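Local structure of amino acid ABC transporter, periplasmic amino acid-binding protein (Brucella ovis, 4Z9N) at residues L68-R73 and C136-T141; T90-R95 and G140-L145. The protein probably acts as the periplasmic solute-binding component of an amino acid ABC transporter and binds glutathione in the crystal. All coordinates share one frame; numbering follows the deposited sequence. Where two conformers were deposited one is given.

In the fold
The two contacts lie about 10 Å apart, centre to centre, on the same side of the chain's centre, and both touch the same glutathione. In order along the chain come 68-73, after strand 63-67, then 90-95, leading into helix 93-97, and last the shared stretch 136-145, where strand 134-138 gives way to helix 142-153 and contact 1 passes into contact 2 at G140 and T141. They illustrate how a binding protein with a central cleft assembles its pocket from loops and from strand and helix ends distant in sequence. R73 NH2 of contact 1 lies 3.3 Å from R95 NH2 of contact 2, a closeness of like charges that the ligand carboxylate, held by both arginines, probably offsets.

Contact 1: L68-R73 and C136-T141; sequences LNAKER and CVQAGT. With GSH (glutathione), chain U.
K71 and G140 mark the nearest approach of the two backbones, 5.2 Å from CA to CA, where the turn after strand 63-67 faces the loop that follows strand 134-138. This is the cleft of a family 3 solute-binding protein, and the contact bridges its two lobes beside bound glutathione. The R73 guanidinium makes the direct polar link. CG sits between the backbone N and the carbonyl carbon (chi1 53°), the chain then extends to NE, and NE donates to A70 O at 2.8 Å, which fixes how the flat group is turned. NH2 then crosses to G140 O, 2.9 Å away, in the guanidinium plane although the N-H...O angle is only 147°. The same NH2 meets glutathione O11 almost straight, at 179°, while NH1 takes O12, the two gripping the ligand carboxylate as a fork. Glutathione OE1 lies over one face of the group, toward its rim. Q138, extended beyond CG, deals with the other end of the ligand: OE1 accepts from N3, and NE2 donates to O32 at 2.8 Å. A weak bond from A70 N reaches that same O32, so both segments hold one oxygen. Van der Waals packing is modest. A70 CB rests 3.6 Å from A139 O and 3.9 Å from T141 CG2, and at the edge K71 CE touches A139 CB, its NZ going on to a salt bridge with E164. N69 OD1 accepts from K71 N in an Asx turn. Beside R73, one water donates to both A70 O, at 2.8 Å, and G140 O, at 3.1 Å.

Contact 2: T90-R95 and G140-L145; sequences TWTISR and GTTTEL. With GSH (glutathione), chain U; EDO (1,2-ethanediol), chain V.
T142 sets its CG2 over one face of the R95 guanidinium, toward the rim, 3.7 Å from NH2. The tight part of the contact gathers round this group. The extended R95 chain (chi2 170°, chi3 174°) carries it to the ligand carboxylate, and NH1 donates to T90 O at 2.9 Å, in the plane of that carbonyl and on a lone pair. NH1 also reaches glutathione O12, and NH2 reaches O11. Backbone nitrogens add to the grip: T90 N gives to O12, and T142 N to O11 at 2.9 Å. Here the carboxylate sits at the N-terminal end of helix 142-153, whose dipole could add to the attraction; T141 OG1, which donates to Q138 O, caps that helix by accepting from E144 N, as T92 OG1 accepts from R95 N in helix 93-97. With R95, R73 of contact 1 and a helix N-terminus meeting one carboxylate, the site is consistent with the amino acid-binding pocket of this family. T90 OG1 accepts from glutathione N1 at 3.0 Å, and both it and T142 OG1 are hydrogen-bonded to E211. Looser is the apolar part, where the T92 and T142 side chains run alongside one another in opposing directions, CG2 3.9 Å from CG2. Separately, at the guanidinium edge, a 1,2-ethanediol, probably a crystallisation additive, takes R95 NE at O2 and NH2 at O1. R328 of the second subunit packs on T142 and L145.

Contact 1: L68-R73 and C136-T141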
ATOM      1  N   LEU D  68     -15.536  13.445 -15.536  1.00 20.10           N
ATOM      2  CA  LEU D  68     -14.671  12.875 -16.563  1.00 21.61           C
ATOM      3  C   LEU D  68     -15.071  11.445 -16.958  1.00 21.93           C
ATOM      4  O   LEU D  68     -15.205  10.572 -16.102  1.00 18.47           O
ATOM      5  CB  LEU D  68     -13.204  12.902 -16.089  1.00 22.74           C
ATOM      6  CG  LEU D  68     -12.608  14.247 -15.656  1.00 21.53           C
ATOM      7  CD1 LEU D  68     -11.334  14.118 -14.834  1.00 18.94           C
ATOM      8  CD2 LEU D  68     -12.322  15.051 -16.919  1.00 20.83           C
ATOM      9  N   ASN D  69     -15.250  11.196 -18.255  1.00 23.44           N
ATOM     10  CA  ASN D  69     -15.528   9.827 -18.683  1.00 24.44           C
ATOM     11  C   ASN D  69     -14.219   9.041 -18.709  1.00 21.08           C
ATOM     12  O   ASN D  69     -13.140   9.598 -18.463  1.00 22.03           O
ATOM     13  CB  ASN D  69     -16.269   9.788 -20.043  1.00 26.21           C
ATOM     14  CG  ASN D  69     -15.418  10.228 -21.223  1.00 28.85           C
ATOM     15  OD1 ASN D  69     -14.238   9.928 -21.310  1.00 26.15           O
ATOM     16  ND2 ASN D  69     -16.044  10.953 -22.159  1.00 34.36           N
ATOM     17  N   ALA D  70     -14.313   7.746 -18.992  1.00 19.74           N
ATOM     18  CA  ALA D  70     -13.180   6.845 -18.815  1.00 19.16           C
ATOM     19  C   ALA D  70     -12.003   7.232 -19.709  1.00 19.25           C
ATOM     20  O   ALA D  70     -10.840   6.943 -19.399  1.00 17.65           O
ATOM     21  CB  ALA D  70     -13.612   5.412 -19.095  1.00 22.18           C
ATOM     22  N   LYS D  71     -12.320   7.884 -20.823  1.00 19.59           N
ATOM     23  CA  LYS D  71     -11.317   8.226 -21.824  1.00 24.18           C
ATOM     24  C   LYS D  71     -10.630   9.584 -21.630  1.00 24.83           C
ATOM     25  O   LYS D  71      -9.541   9.803 -22.144  1.00 27.93           O
ATOM     26  CB  LYS D  71     -11.951   8.178 -23.204  1.00 24.42           C
ATOM     27  CG  LYS D  71     -12.111   6.773 -23.735  1.00 28.91           C
ATOM     28  CD  LYS D  71     -12.620   6.797 -25.164  1.00 37.32           C
ATOM     29  CE  LYS D  71     -12.036   5.637 -25.953  1.00 38.78           C
ATOM     30  NZ  LYS D  71     -12.362   5.750 -27.400  1.00 42.07           N
ATOM     31  N   GLU D  72     -11.247  10.498 -20.896  1.00 23.33           N
ATOM     32  CA  GLU D  72     -10.656  11.823 -20.770  1.00 24.37           C
ATOM     33  C   GLU D  72     -10.015  12.040 -19.397  1.00 22.44           C
ATOM     34  O   GLU D  72      -9.368  13.057 -19.165  1.00 20.49           O
ATOM     35  CB  GLU D  72     -11.715  12.892 -21.041  1.00 32.44           C
ATOM     36  CG  GLU D  72     -12.840  12.878 -20.047  1.00 32.93           C
ATOM     37  CD  GLU D  72     -14.098  13.571 -20.558  1.00 35.23           C
ATOM     38  OE1 GLU D  72     -14.045  14.243 -21.607  1.00 42.40           O
ATOM     39  OE2 GLU D  72     -15.143  13.441 -19.896  1.00 28.13           O
ATOM     40  N   ARG D  73     -10.176  11.080 -18.493  1.00 18.45           N
ATOM     41  CA  ARG D  73      -9.756  11.289 -17.102  1.00 17.73           C
ATOM     42  C   ARG D  73      -8.244  11.504 -16.938  1.00 17.48           C
ATOM     43  O   ARG D  73      -7.815  12.350 -16.147  1.00 17.58           O
ATOM     44  CB  ARG D  73     -10.211  10.113 -16.225  1.00 16.67           C
ATOM     45  CG  ARG D  73      -9.778   8.731 -16.753  1.00 16.61           C
ATOM     46  CD  ARG D  73     -10.303   7.576 -15.894  1.00 16.07           C
ATOM     47  NE  ARG D  73     -10.313   6.332 -16.673  1.00 15.59           N
ATOM     48  CZ  ARG D  73     -10.314   5.100 -16.164  1.00 14.13           C
ATOM     49  NH1 ARG D  73     -10.264   4.900 -14.848  1.00 13.49           N
ATOM     50  NH2 ARG D  73     -10.345   4.057 -16.987  1.00 14.83           N
ATOM     51  N   CYS D 136     -21.750  -5.798 -22.336  0.89 17.69           N
ATOM     52  CA  CYS D 136     -21.392  -4.404 -22.522  0.89 17.33           C
ATOM     53  C   CYS D 136     -20.229  -4.041 -21.626  0.89 16.17           C
ATOM     54  O   CYS D 136     -20.074  -4.538 -20.507  0.89 15.81           O
ATOM     55  CB  CYS D 136     -22.566  -3.464 -22.273  0.89 24.73           C
ATOM     56  SG  CYS D 136     -23.098  -3.385 -20.606  0.89 27.71           S
ATOM     57  N   VAL D 137     -19.398  -3.164 -22.155  1.00 15.71           N
ATOM     58  CA  VAL D 137     -18.195  -2.734 -21.441  1.00 16.54           C
ATOM     59  C   VAL D 137     -17.813  -1.357 -21.983  1.00 17.48           C
ATOM     60  O   VAL D 137     -18.106  -1.045 -23.137  1.00 15.99           O
ATOM     61  CB  VAL D 137     -17.041  -3.754 -21.604  1.00 14.86           C
ATOM     62  CG1 VAL D 137     -16.535  -3.773 -23.046  1.00 17.07           C
ATOM     63  CG2 VAL D 137     -15.886  -3.431 -20.643  1.00 13.73           C
ATOM     64  N   GLN D 138     -17.163  -0.536 -21.161  1.00 18.35           N
ATOM     65  CA  GLN D 138     -16.690   0.761 -21.650  1.00 18.43           C
ATOM     66  C   GLN D 138     -15.280   0.733 -22.208  1.00 15.73           C
ATOM     67  O   GLN D 138     -14.407   0.050 -21.688  1.00 14.32           O
ATOM     68  CB  GLN D 138     -16.758   1.806 -20.550  1.00 17.32           C
ATOM     69  CG  GLN D 138     -18.051   2.551 -20.557  1.00 19.50           C
ATOM     70  CD  GLN D 138     -18.066   3.628 -19.513  1.00 22.88           C
ATOM     71  OE1 GLN D 138     -18.600   3.431 -18.436  1.00 20.40           O
ATOM     72  NE2 GLN D 138     -17.456   4.768 -19.817  1.00 21.88           N
ATOM     73  N   ALA D 139     -15.086   1.483 -23.283  1.00 16.12           N
ATOM     74  CA  ALA D 139     -13.756   1.710 -23.836  1.00 17.36           C
ATOM     75  C   ALA D 139     -12.900   2.505 -22.843  1.00 18.25           C
ATOM     76  O   ALA D 139     -13.430   3.252 -22.005  1.00 16.34           O
ATOM     77  CB  ALA D 139     -13.859   2.454 -25.167  1.00 18.80           C
ATOM     78  N   GLY D 140     -11.584   2.357 -22.965  1.00 16.31           N
ATOM     79  CA  GLY D 140     -10.644   3.079 -22.128  1.00 17.25           C
ATOM     80  C   GLY D 140     -10.615   2.585 -20.689  1.00 15.55           C
ATOM     81  O   GLY D 140     -10.333   3.361 -19.789  1.00 16.54           O
ATOM     82  N   THR D 141     -10.903   1.300 -20.475  1.00 13.00           N
ATOM     83  CA  THR D 141     -10.879   0.717 -19.129  1.00 11.66           C
ATOM     84  C   THR D 141      -9.999  -0.526 -19.027  1.00 11.98           C
ATOM     85  O   THR D 141      -9.748  -1.217 -20.018  1.00 14.27           O
ATOM     86  CB  THR D 141     -12.295   0.311 -18.654  1.00 14.67           C
ATOM     87  OG1 THR D 141     -12.825  -0.696 -19.535  1.00 14.09           O
ATOM     88  CG2 THR D 141     -13.224   1.512 -18.629  1.00 17.35           C
TER
HETATM   89  N1  GSH U 401     -11.566   0.712 -12.592  1.00 12.03           N
HETATM   90  CA1 GSH U 401     -11.644   0.551 -14.045  1.00 10.27           C
HETATM   91  C1  GSH U 401     -10.532   1.381 -14.683  1.00 12.10           C
HETATM   92  O11 GSH U 401     -10.322   1.273 -15.923  1.00 15.66           O
HETATM   93  O12 GSH U 401      -9.836   2.174 -13.990  1.00 11.89           O
HETATM   94  CB1 GSH U 401     -12.989   1.036 -14.609  1.00  9.38           C
HETATM   95  CG1 GSH U 401     -13.166   2.527 -14.263  1.00 10.87           C
HETATM   96  CD1 GSH U 401     -14.364   3.071 -15.033  1.00 16.59           C
HETATM   97  OE1 GSH U 401     -14.269   4.010 -15.762  1.00 17.25           O
HETATM   98  N2  GSH U 401     -15.639   2.420 -14.847  1.00 15.97           N
HETATM   99  CA2 GSH U 401     -16.771   2.924 -15.602  1.00 18.95           C
HETATM  100  C2  GSH U 401     -17.114   4.375 -15.232  1.00 16.60           C
HETATM  101  O2  GSH U 401     -16.757   4.905 -14.229  1.00 16.80           O
HETATM  102  CB2 GSH U 401     -17.962   1.966 -15.485  1.00 18.47           C
HETATM  103  SG2 GSH U 401     -18.694   1.974 -13.826  1.00 23.59           S
HETATM  104  N3  GSH U 401     -17.875   5.124 -16.209  1.00 16.84           N
HETATM  105  CA3 GSH U 401     -18.231   6.492 -15.944  1.00 20.58           C
HETATM  106  C3  GSH U 401     -17.805   7.343 -17.141  1.00 19.23           C
HETATM  107  O31 GSH U 401     -18.234   8.523 -17.225  1.00 23.49           O
HETATM  108  O32 GSH U 401     -17.022   6.876 -18.025  1.00 19.53           O
HETATM  109  O   HOH W   1      -8.652   5.781 -20.599  1.00 25.23           O

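Contact 2: T90-R95 and G140-L145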
ATOM      1  N   THR D  90      -8.252   2.296 -11.559  1.00 10.60           N
ATOM      2  CA  THR D  90      -7.365   1.227 -11.113  1.00 12.35           C
ATOM      3  C   THR D  90      -5.880   1.589 -11.247  1.00 11.22           C
ATOM      4  O   THR D  90      -5.431   2.066 -12.284  1.00 12.68           O
ATOM      5  CB  THR D  90      -7.667  -0.064 -11.895  1.00 12.31           C
ATOM      6  OG1 THR D  90      -9.023  -0.453 -11.650  1.00 11.80           O
ATOM      7  CG2 THR D  90      -6.718  -1.189 -11.472  1.00 14.14           C
ATOM      8  N   TRP D  91      -5.135   1.396 -10.165  1.00 10.71           N
ATOM      9  CA  TRP D  91      -3.670   1.467 -10.184  1.00 10.01           C
ATOM     10  C   TRP D  91      -3.105   0.252 -10.918  1.00 11.49           C
ATOM     11  O   TRP D  91      -3.295  -0.883 -10.474  1.00 12.51           O
ATOM     12  CB  TRP D  91      -3.141   1.497  -8.751  1.00  8.82           C
ATOM     13  CG  TRP D  91      -1.671   1.792  -8.560  1.00  9.80           C
ATOM     14  CD1 TRP D  91      -0.655   1.772  -9.491  1.00 10.54           C
ATOM     15  CD2 TRP D  91      -1.081   2.160  -7.327  1.00  9.09           C
ATOM     16  NE1 TRP D  91       0.542   2.134  -8.886  1.00 11.58           N
ATOM     17  CE2 TRP D  91       0.296   2.357  -7.552  1.00 10.34           C
ATOM     18  CE3 TRP D  91      -1.589   2.341  -6.035  1.00 11.73           C
ATOM     19  CZ2 TRP D  91       1.160   2.737  -6.536  1.00 12.52           C
ATOM     20  CZ3 TRP D  91      -0.730   2.711  -5.032  1.00 14.86           C
ATOM     21  CH2 TRP D  91       0.629   2.920  -5.287  1.00 14.54           C
ATOM     22  N   THR D  92      -2.423   0.488 -12.037  1.00 10.94           N
ATOM     23  CA  THR D  92      -1.750  -0.577 -12.786  1.00 10.07           C
ATOM     24  C   THR D  92      -0.350  -0.122 -13.117  1.00 11.74           C
ATOM     25  O   THR D  92      -0.068   1.081 -13.100  1.00 12.45           O
ATOM     26  CB  THR D  92      -2.454  -0.903 -14.116  1.00  9.93           C
ATOM     27  OG1 THR D  92      -2.243   0.191 -15.032  1.00 13.43           O
ATOM     28  CG2 THR D  92      -3.968  -1.090 -13.893  1.00  9.12           C
ATOM     29  N   ILE D  93       0.527  -1.053 -13.479  1.00  8.85           N
ATOM     30  CA  ILE D  93       1.888  -0.623 -13.770  1.00  9.94           C
ATOM     31  C   ILE D  93       1.954   0.354 -14.964  1.00 11.03           C
ATOM     32  O   ILE D  93       2.706   1.319 -14.919  1.00 13.12           O
ATOM     33  CB  ILE D  93       2.829  -1.831 -13.987  1.00  8.63           C
ATOM     34  CG1 ILE D  93       4.282  -1.358 -14.087  1.00 11.03           C
ATOM     35  CG2 ILE D  93       2.464  -2.652 -15.238  1.00 11.83           C
ATOM     36  CD1 ILE D  93       5.279  -2.512 -14.082  1.00 15.15           C
ATOM     37  N   SER D  94       1.165   0.117 -16.008  0.60 13.67           N
ATOM     38  CA  SER D  94       1.249   0.959 -17.196  0.60 13.74           C
ATOM     39  C   SER D  94       0.777   2.382 -16.889  0.60 12.24           C
ATOM     40  O   SER D  94       1.310   3.351 -17.432  0.60 13.42           O
ATOM     41  CB  SER D  94       0.447   0.358 -18.356  0.60 16.35           C
ATOM     42  OG  SER D  94      -0.924   0.181 -18.031  0.60 16.49           O
ATOM     43  N   ARG D  95      -0.200   2.515 -15.999  1.00 11.93           N
ATOM     44  CA  ARG D  95      -0.663   3.846 -15.616  1.00 12.82           C
ATOM     45  C   ARG D  95       0.351   4.530 -14.690  1.00 13.34           C
ATOM     46  O   ARG D  95       0.382   5.757 -14.589  1.00 13.87           O
ATOM     47  CB  ARG D  95      -2.047   3.760 -14.977  1.00 12.21           C
ATOM     48  CG  ARG D  95      -3.093   3.303 -15.980  1.00 14.18           C
ATOM     49  CD  ARG D  95      -4.415   2.991 -15.280  1.00 11.26           C
ATOM     50  NE  ARG D  95      -5.459   2.691 -16.257  1.00 13.86           N
ATOM     51  CZ  ARG D  95      -6.720   2.411 -15.921  1.00 13.35           C
ATOM     52  NH1 ARG D  95      -7.066   2.386 -14.641  1.00 12.49           N
ATOM     53  NH2 ARG D  95      -7.625   2.161 -16.856  1.00 12.40           N
ATOM     54  N   GLY D 140     -11.584   2.357 -22.965  1.00 16.31           N
ATOM     55  CA  GLY D 140     -10.644   3.079 -22.128  1.00 17.25           C
ATOM     56  C   GLY D 140     -10.615   2.585 -20.689  1.00 15.55           C
ATOM     57  O   GLY D 140     -10.333   3.361 -19.789  1.00 16.54           O
ATOM     58  N   THR D 141     -10.903   1.300 -20.475  1.00 13.00           N
ATOM     59  CA  THR D 141     -10.879   0.717 -19.129  1.00 11.66           C
ATOM     60  C   THR D 141      -9.999  -0.526 -19.027  1.00 11.98           C
ATOM     61  O   THR D 141      -9.748  -1.217 -20.018  1.00 14.27           O
ATOM     62  CB  THR D 141     -12.295   0.311 -18.654  1.00 14.67           C
ATOM     63  OG1 THR D 141     -12.825  -0.696 -19.535  1.00 14.09           O
ATOM     64  CG2 THR D 141     -13.224   1.512 -18.629  1.00 17.35           C
ATOM     65  N   THR D 142      -9.549  -0.830 -17.814  1.00 12.62           N
ATOM     66  CA  THR D 142      -8.944  -2.132 -17.541  1.00 14.60           C
ATOM     67  C   THR D 142      -9.953  -3.243 -17.860  1.00 16.73           C
ATOM     68  O   THR D 142      -9.605  -4.319 -18.345  1.00 14.28           O
ATOM     69  CB  THR D 142      -8.523  -2.256 -16.077  1.00 15.20           C
ATOM     70  OG1 THR D 142      -9.634  -1.882 -15.256  1.00 13.48           O
ATOM     71  CG2 THR D 142      -7.336  -1.353 -15.753  1.00 14.31           C
ATOM     72  N   THR D 143     -11.214  -2.950 -17.557  1.00 15.83           N
ATOM     73  CA  THR D 143     -12.338  -3.864 -17.709  1.00 14.48           C
ATOM     74  C   THR D 143     -12.369  -4.538 -19.069  1.00 14.28           C
ATOM     75  O   THR D 143     -12.514  -5.758 -19.170  1.00 13.45           O
ATOM     76  CB  THR D 143     -13.652  -3.098 -17.502  1.00 13.95           C
ATOM     77  OG1 THR D 143     -13.495  -2.240 -16.367  1.00 12.49           O
ATOM     78  CG2 THR D 143     -14.817  -4.048 -17.236  1.00 13.90           C
ATOM     79  N   GLU D 144     -12.226  -3.736 -20.118  1.00 14.38           N
ATOM     80  CA  GLU D 144     -12.316  -4.250 -21.479  1.00 15.29           C
ATOM     81  C   GLU D 144     -11.192  -5.258 -21.760  1.00 17.59           C
ATOM     82  O   GLU D 144     -11.419  -6.291 -22.387  1.00 17.32           O
ATOM     83  CB  GLU D 144     -12.266  -3.088 -22.482  1.00 18.09           C
ATOM     84  CG  GLU D 144     -12.317  -3.540 -23.929  1.00 27.42           C
ATOM     85  CD  GLU D 144     -12.077  -2.407 -24.922  1.00 36.60           C
ATOM     86  OE1 GLU D 144     -11.402  -1.415 -24.570  1.00 37.28           O
ATOM     87  OE2 GLU D 144     -12.548  -2.528 -26.070  1.00 44.68           O
ATOM     88  N   LEU D 145      -9.984  -4.958 -21.280  1.00 13.35           N
ATOM     89  CA  LEU D 145      -8.846  -5.850 -21.513  1.00 13.09           C
ATOM     90  C   LEU D 145      -8.976  -7.140 -20.707  1.00 16.31           C
ATOM     91  O   LEU D 145      -8.683  -8.227 -21.211  1.00 13.95           O
ATOM     92  CB  LEU D 145      -7.526  -5.146 -21.160  1.00 14.40           C
ATOM     93  CG  LEU D 145      -7.308  -3.786 -21.848  1.00 21.18           C
ATOM     94  CD1 LEU D 145      -5.995  -3.131 -21.418  1.00 20.25           C
ATOM     95  CD2 LEU D 145      -7.359  -3.947 -23.369  1.00 24.69           C
TER
HETATM   96  N1  GSH U 401     -11.566   0.712 -12.592  1.00 12.03           N
HETATM   97  CA1 GSH U 401     -11.644   0.551 -14.045  1.00 10.27           C
HETATM   98  C1  GSH U 401     -10.532   1.381 -14.683  1.00 12.10           C
HETATM   99  O11 GSH U 401     -10.322   1.273 -15.923  1.00 15.66           O
HETATM  100  O12 GSH U 401      -9.836   2.174 -13.990  1.00 11.89           O
HETATM  101  CB1 GSH U 401     -12.989   1.036 -14.609  1.00  9.38           C
HETATM  102  CG1 GSH U 401     -13.166   2.527 -14.263  1.00 10.87           C
HETATM  103  CD1 GSH U 401     -14.364   3.071 -15.033  1.00 16.59           C
HETATM  104  OE1 GSH U 401     -14.269   4.010 -15.762  1.00 17.25           O
HETATM  105  N2  GSH U 401     -15.639   2.420 -14.847  1.00 15.97           N
HETATM  106  CA2 GSH U 401     -16.771   2.924 -15.602  1.00 18.95           C
HETATM  107  C2  GSH U 401     -17.114   4.375 -15.232  1.00 16.60           C
HETATM  108  O2  GSH U 401     -16.757   4.905 -14.229  1.00 16.80           O
HETATM  109  CB2 GSH U 401     -17.962   1.966 -15.485  1.00 18.47           C
HETATM  110  SG2 GSH U 401     -18.694   1.974 -13.826  1.00 23.59           S
HETATM  111  N3  GSH U 401     -17.875   5.124 -16.209  1.00 16.84           N
HETATM  112  CA3 GSH U 401     -18.231   6.492 -15.944  1.00 20.58           C
HETATM  113  C3  GSH U 401     -17.805   7.343 -17.141  1.00 19.23           C
HETATM  114  O31 GSH U 401     -18.234   8.523 -17.225  1.00 23.49           O
HETATM  115  O32 GSH U 401     -17.022   6.876 -18.025  1.00 19.53           O
HETATM  116  C1  EDO V 402      -6.629   0.394 -19.644  1.00 21.46           C
HETATM  117  O1  EDO V 402      -7.283   1.670 -19.688  1.00 22.59           O
HETATM  118  C2  EDO V 402      -5.123   0.544 -19.826  1.00 22.48           C
HETATM  119  O2  EDO V 402      -4.579   1.493 -18.900  1.00 23.85           O